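Side-chain contacts in Maltose/maltodextrin transport permease homologue (Bdellovibrio bacteriovorus HD100, PDB 6FFL), which binds maltodextrins such as maltotriose through its solute-binding domain, the part described here, and probably carries them across the membrane as an ABC-transporter subunit: residues 7-12 with 17-22; 25-28 with 34-37. All coordinates share one frame; numbering follows the deposited sequence. Where two conformers were deposited one is given.

Contact 1: 7-12 with 17-22; sequences IWHQMI and QVLAEA. With GLC (alpha-D-glucopyranose), chain B.
Leu-19 of helix 13-29 reaches down to Met-11 just past the end of strand 4-9, their CA atoms, 8.5 Å apart, being the closest CA pair between 7-12 and 17-22. Leu-19 swings CG away from its backbone N (chi1 177°), and chi2 near 64° then turns CD2 over one face of the His-9 ring, 3.9 Å from the centroid and off-centre, nearer CD2 and NE2 of the ring, a CH-pi contact. Met-11, its chain extended beyond CG, crosses at about a right angle and lays SD 3.9 Å from Leu-19 CB. A branched aliphatic residue suits this buried spot because one methyl serves ring and thioether alike. His-9 is also held at its edge: Met-11 N donates to His-9 ND1 at 3.0 Å, exactly in the ring plane, which helps fix the ring's rotation and ties the turn back to the strand. That turn presents polar groups to a glucose unit of the maltotriose: Gln-10 O accepts from GLC O2 at 2.7 Å and, less closely, from O1, and Gln-10 NE2 bonds weakly to O3. Ile-12, at the N-cap position, adds a weak bond from N to O2. This strand-to-helix turn of the first beta-alpha-beta unit lines the sugar pocket of a periplasmic-binding-protein-type domain.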
# COMPACT_ATOMS: atom_id res chain seq x y z
N ILE A 7 -1.73 12.12 16.38
CA ILE A 7 -1.29 11.12 15.42
C ILE A 7 -1.84 11.50 14.05
O ILE A 7 -3.05 11.68 13.88
CB ILE A 7 -1.74 9.70 15.81
CG1 ILE A 7 -1.43 8.71 14.68
CG2 ILE A 7 -3.22 9.67 16.18
CD1 ILE A 7 -2.05 7.34 14.87
N TRP A 8 -0.94 11.66 13.07
CA TRP A 8 -1.34 11.83 11.68
C TRP A 8 -1.16 10.49 10.98
O TRP A 8 -0.09 9.87 11.10
CB TRP A 8 -0.51 12.89 10.96
CG TRP A 8 -0.71 14.28 11.43
CD1 TRP A 8 -1.51 14.71 12.46
CD2 TRP A 8 -0.05 15.44 10.92
NE1 TRP A 8 -1.39 16.08 12.61
CE2 TRP A 8 -0.51 16.55 11.67
CE3 TRP A 8 0.87 15.66 9.88
CZ2 TRP A 8 -0.08 17.85 11.42
CZ3 TRP A 8 1.30 16.96 9.64
CH2 TRP A 8 0.83 18.04 10.41
N HIS A 9 -2.18 10.05 10.25
CA HIS A 9 -2.15 8.73 9.63
C HIS A 9 -2.84 8.78 8.27
O HIS A 9 -3.52 9.76 7.94
CB HIS A 9 -2.84 7.70 10.52
CG HIS A 9 -4.29 8.00 10.71
ND1 HIS A 9 -5.25 7.63 9.80
CD2 HIS A 9 -4.94 8.69 11.68
CE1 HIS A 9 -6.43 8.05 10.21
NE2 HIS A 9 -6.27 8.69 11.35
N GLN A 10 -2.70 7.70 7.50
CA GLN A 10 -3.34 7.60 6.20
C GLN A 10 -4.29 6.39 6.13
O GLN A 10 -4.44 5.75 5.09
CB GLN A 10 -2.30 7.55 5.07
CG GLN A 10 -1.07 6.63 5.30
CD GLN A 10 -1.46 5.17 5.30
OE1 GLN A 10 -1.81 4.60 6.34
NE2 GLN A 10 -1.43 4.55 4.11
N MET A 11 -4.98 6.10 7.24
CA MET A 11 -5.84 4.92 7.34
C MET A 11 -7.17 5.12 6.63
O MET A 11 -7.90 6.07 6.91
CB MET A 11 -6.11 4.56 8.80
CG MET A 11 -4.89 4.11 9.56
SD MET A 11 -5.39 3.44 11.17
CE MET A 11 -3.79 3.35 11.98
N ILE A 12 -7.52 4.14 5.78
CA ILE A 12 -8.81 4.09 5.11
C ILE A 12 -9.95 3.97 6.13
O ILE A 12 -9.75 3.56 7.28
CB ILE A 12 -8.79 2.90 4.14
CG1 ILE A 12 -9.90 2.99 3.10
CG2 ILE A 12 -8.88 1.58 4.92
CD1 ILE A 12 -9.91 1.78 2.17
N GLN A 17 -11.88 3.57 11.58
CA GLN A 17 -12.92 3.23 12.55
C GLN A 17 -12.34 2.40 13.69
O GLN A 17 -12.68 2.62 14.86
CB GLN A 17 -14.07 2.46 11.89
CG GLN A 17 -14.74 3.19 10.75
CD GLN A 17 -15.22 4.57 11.15
OE1 GLN A 17 -16.05 4.72 12.05
NE2 GLN A 17 -14.68 5.59 10.49
N VAL A 18 -11.47 1.45 13.37
CA VAL A 18 -10.86 0.63 14.41
C VAL A 18 -9.91 1.48 15.25
O VAL A 18 -9.89 1.37 16.49
CB VAL A 18 -10.14 -0.58 13.78
CG1 VAL A 18 -9.40 -1.37 14.84
CG2 VAL A 18 -11.16 -1.47 13.04
N LEU A 19 -9.13 2.35 14.60
CA LEU A 19 -8.27 3.27 15.34
C LEU A 19 -9.06 4.08 16.36
O LEU A 19 -8.65 4.22 17.52
CB LEU A 19 -7.53 4.20 14.38
CG LEU A 19 -6.65 5.25 15.03
CD1 LEU A 19 -5.52 4.59 15.80
CD2 LEU A 19 -6.09 6.20 13.97
N ALA A 20 -10.21 4.61 15.95
CA ALA A 20 -11.03 5.39 16.87
C ALA A 20 -11.45 4.57 18.09
O ALA A 20 -11.42 5.07 19.22
CB ALA A 20 -12.26 5.94 16.14
N GLU A 21 -11.84 3.31 17.88
CA GLU A 21 -12.20 2.47 19.01
C GLU A 21 -11.00 2.24 19.92
O GLU A 21 -11.12 2.31 21.15
CB GLU A 21 -12.75 1.13 18.51
CG GLU A 21 -13.03 0.11 19.61
CD GLU A 21 -13.69 -1.16 19.10
OE1 GLU A 21 -14.07 -1.22 17.91
OE2 GLU A 21 -13.83 -2.11 19.90
N ALA A 22 -9.83 1.98 19.33
CA ALA A 22 -8.62 1.78 20.13
C ALA A 22 -8.25 3.05 20.89
O ALA A 22 -7.86 2.99 22.06
CB ALA A 22 -7.47 1.33 19.23
C1 GLC B . -6.12 3.95 1.92
C2 GLC B . -5.17 3.03 2.70
C3 GLC B . -3.74 3.16 2.21
C4 GLC B . -3.67 3.01 0.69
C5 GLC B . -4.66 3.97 0.01
C6 GLC B . -4.70 3.74 -1.50
O1 GLC B . -5.82 5.31 2.24
O2 GLC B . -5.17 3.38 4.09
O3 GLC B . -2.93 2.17 2.88
O4 GLC B . -2.31 3.30 0.29
O5 GLC B . -5.98 3.75 0.50
O6 GLC B . -5.52 4.75 -2.13

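Contact 2: 25-28 with 34-37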
# COMPACT_ATOMS: atom_id res chain seq x y z
N LYS A 25 -10.41 3.57 23.96
CA LYS A 25 -9.99 2.73 25.08
C LYS A 25 -8.71 3.25 25.71
O LYS A 25 -8.57 3.22 26.94
CB LYS A 25 -9.80 1.29 24.61
CG LYS A 25 -9.32 0.32 25.66
CD LYS A 25 -10.22 -0.89 25.73
CE LYS A 25 -9.94 -1.70 26.99
NZ LYS A 25 -8.65 -2.43 26.93
N PHE A 26 -7.78 3.75 24.89
CA PHE A 26 -6.53 4.29 25.42
C PHE A 26 -6.80 5.46 26.35
O PHE A 26 -6.25 5.53 27.46
CB PHE A 26 -5.60 4.72 24.27
CG PHE A 26 -4.30 5.31 24.74
CD1 PHE A 26 -3.25 4.49 25.14
CD2 PHE A 26 -4.12 6.69 24.78
CE1 PHE A 26 -2.05 5.03 25.58
CE2 PHE A 26 -2.91 7.24 25.22
CZ PHE A 26 -1.88 6.40 25.63
N GLU A 27 -7.66 6.39 25.93
CA GLU A 27 -7.96 7.55 26.76
C GLU A 27 -8.67 7.16 28.04
O GLU A 27 -8.45 7.78 29.09
CB GLU A 27 -8.81 8.55 25.97
CG GLU A 27 -8.09 9.18 24.80
CD GLU A 27 -8.94 10.19 24.07
OE1 GLU A 27 -10.18 10.13 24.18
OE2 GLU A 27 -8.37 11.06 23.37
N LYS A 28 -9.52 6.13 27.99
CA LYS A 28 -10.17 5.64 29.20
C LYS A 28 -9.15 5.08 30.18
O LYS A 28 -9.25 5.31 31.39
CB LYS A 28 -11.22 4.59 28.83
CG LYS A 28 -11.77 3.80 30.02
CD LYS A 28 -12.60 2.59 29.56
CE LYS A 28 -13.98 3.00 29.08
NZ LYS A 28 -15.07 2.21 29.73
N THR A 34 -4.97 12.71 26.19
CA THR A 34 -5.94 12.64 25.11
C THR A 34 -5.21 12.70 23.77
O THR A 34 -4.06 13.16 23.70
CB THR A 34 -6.98 13.75 25.20
OG1 THR A 34 -6.35 15.02 24.98
CG2 THR A 34 -7.66 13.73 26.56
N VAL A 35 -5.87 12.23 22.72
CA VAL A 35 -5.23 12.04 21.42
C VAL A 35 -6.09 12.69 20.34
O VAL A 35 -7.29 12.42 20.26
CB VAL A 35 -5.02 10.55 21.10
CG1 VAL A 35 -4.27 10.39 19.77
CG2 VAL A 35 -4.29 9.86 22.25
N GLN A 36 -5.46 13.51 19.50
CA GLN A 36 -6.10 14.05 18.31
C GLN A 36 -5.57 13.31 17.09
O GLN A 36 -4.36 13.36 16.80
CB GLN A 36 -5.83 15.55 18.19
CG GLN A 36 -6.23 16.13 16.84
CD GLN A 36 -7.73 16.23 16.67
OE1 GLN A 36 -8.42 16.85 17.48
NE2 GLN A 36 -8.25 15.64 15.60
N ALA A 37 -6.46 12.65 16.35
CA ALA A 37 -6.07 11.93 15.15
C ALA A 37 -6.47 12.72 13.91
O ALA A 37 -7.54 13.33 13.87
CB ALA A 37 -6.71 10.54 15.10
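The phenyl ring of Phe-26 meets Val-35 CG2 obliquely, and the other flat group, the carboxylate of Glu-27, presents OE2 to the backbone of Thr-34 and Val-35. The ring touches the methyl through CD2, 4.1 Å from Val-35 CG2, with CE2 hardly farther off, and the two side chains cross at about a right angle. Phe-26 suits a helix face turned toward a sheet: with CG anti to the backbone N (chi1 179°), the broad apolar ring extends into the buried layer, where beta-branched Val-35, a residue at home in strands, points up to receive it.

The chain of Glu-27 is extended beyond CG, long enough to bring OE2 to the start of the strand, where Val-35 N donates to it at 2.8 Å with an N-H...O angle of 159°; a glutamate fits this partly exposed margin because it can accept a backbone N-H that faces the helix. The anti lone pair, on the side away from OE1, takes this bond. OE2 also lies 3.4 Å from Thr-34 CA and close to Thr-34 CB, so the carboxylate rests against the first strand residue while satisfying the amide of the second. Thr-34 turns its hydroxyl to another partner, Arg-4, which also binds Gln-36 OE1.

Around this packing, Val-35 rests on Ile-5 and Ile-7 of strand 4-9, the parallel neighbour of strand 34-39, while Leu-290 of helix 281-294 touches both Phe-26 and Val-35, and Tyr-293 of that helix meets the Phe-26 ring with the planes inclined at about 40°.

From the N terminus, the chain runs along strand 4-9, turns at the sugar pocket and enters helix 13-29; contact 1 closes this first loop by folding the early helix back over the strand. The helix then continues to its far end, the chain reverses, and contact 2 closes a second loop where strand 34-39 begins. The loops follow in series, neither nesting nor crossing, their centres 11 Å apart. Together they fasten both ends of one beta-alpha-beta crossover. The strands join the contacts directly: Ile-7 N probably bonds to Gln-36 O at 2.9 Å, and, in the conformer given, Ile-7 CG2 packs on Val-35 and Ala-37, beneath the shared helix.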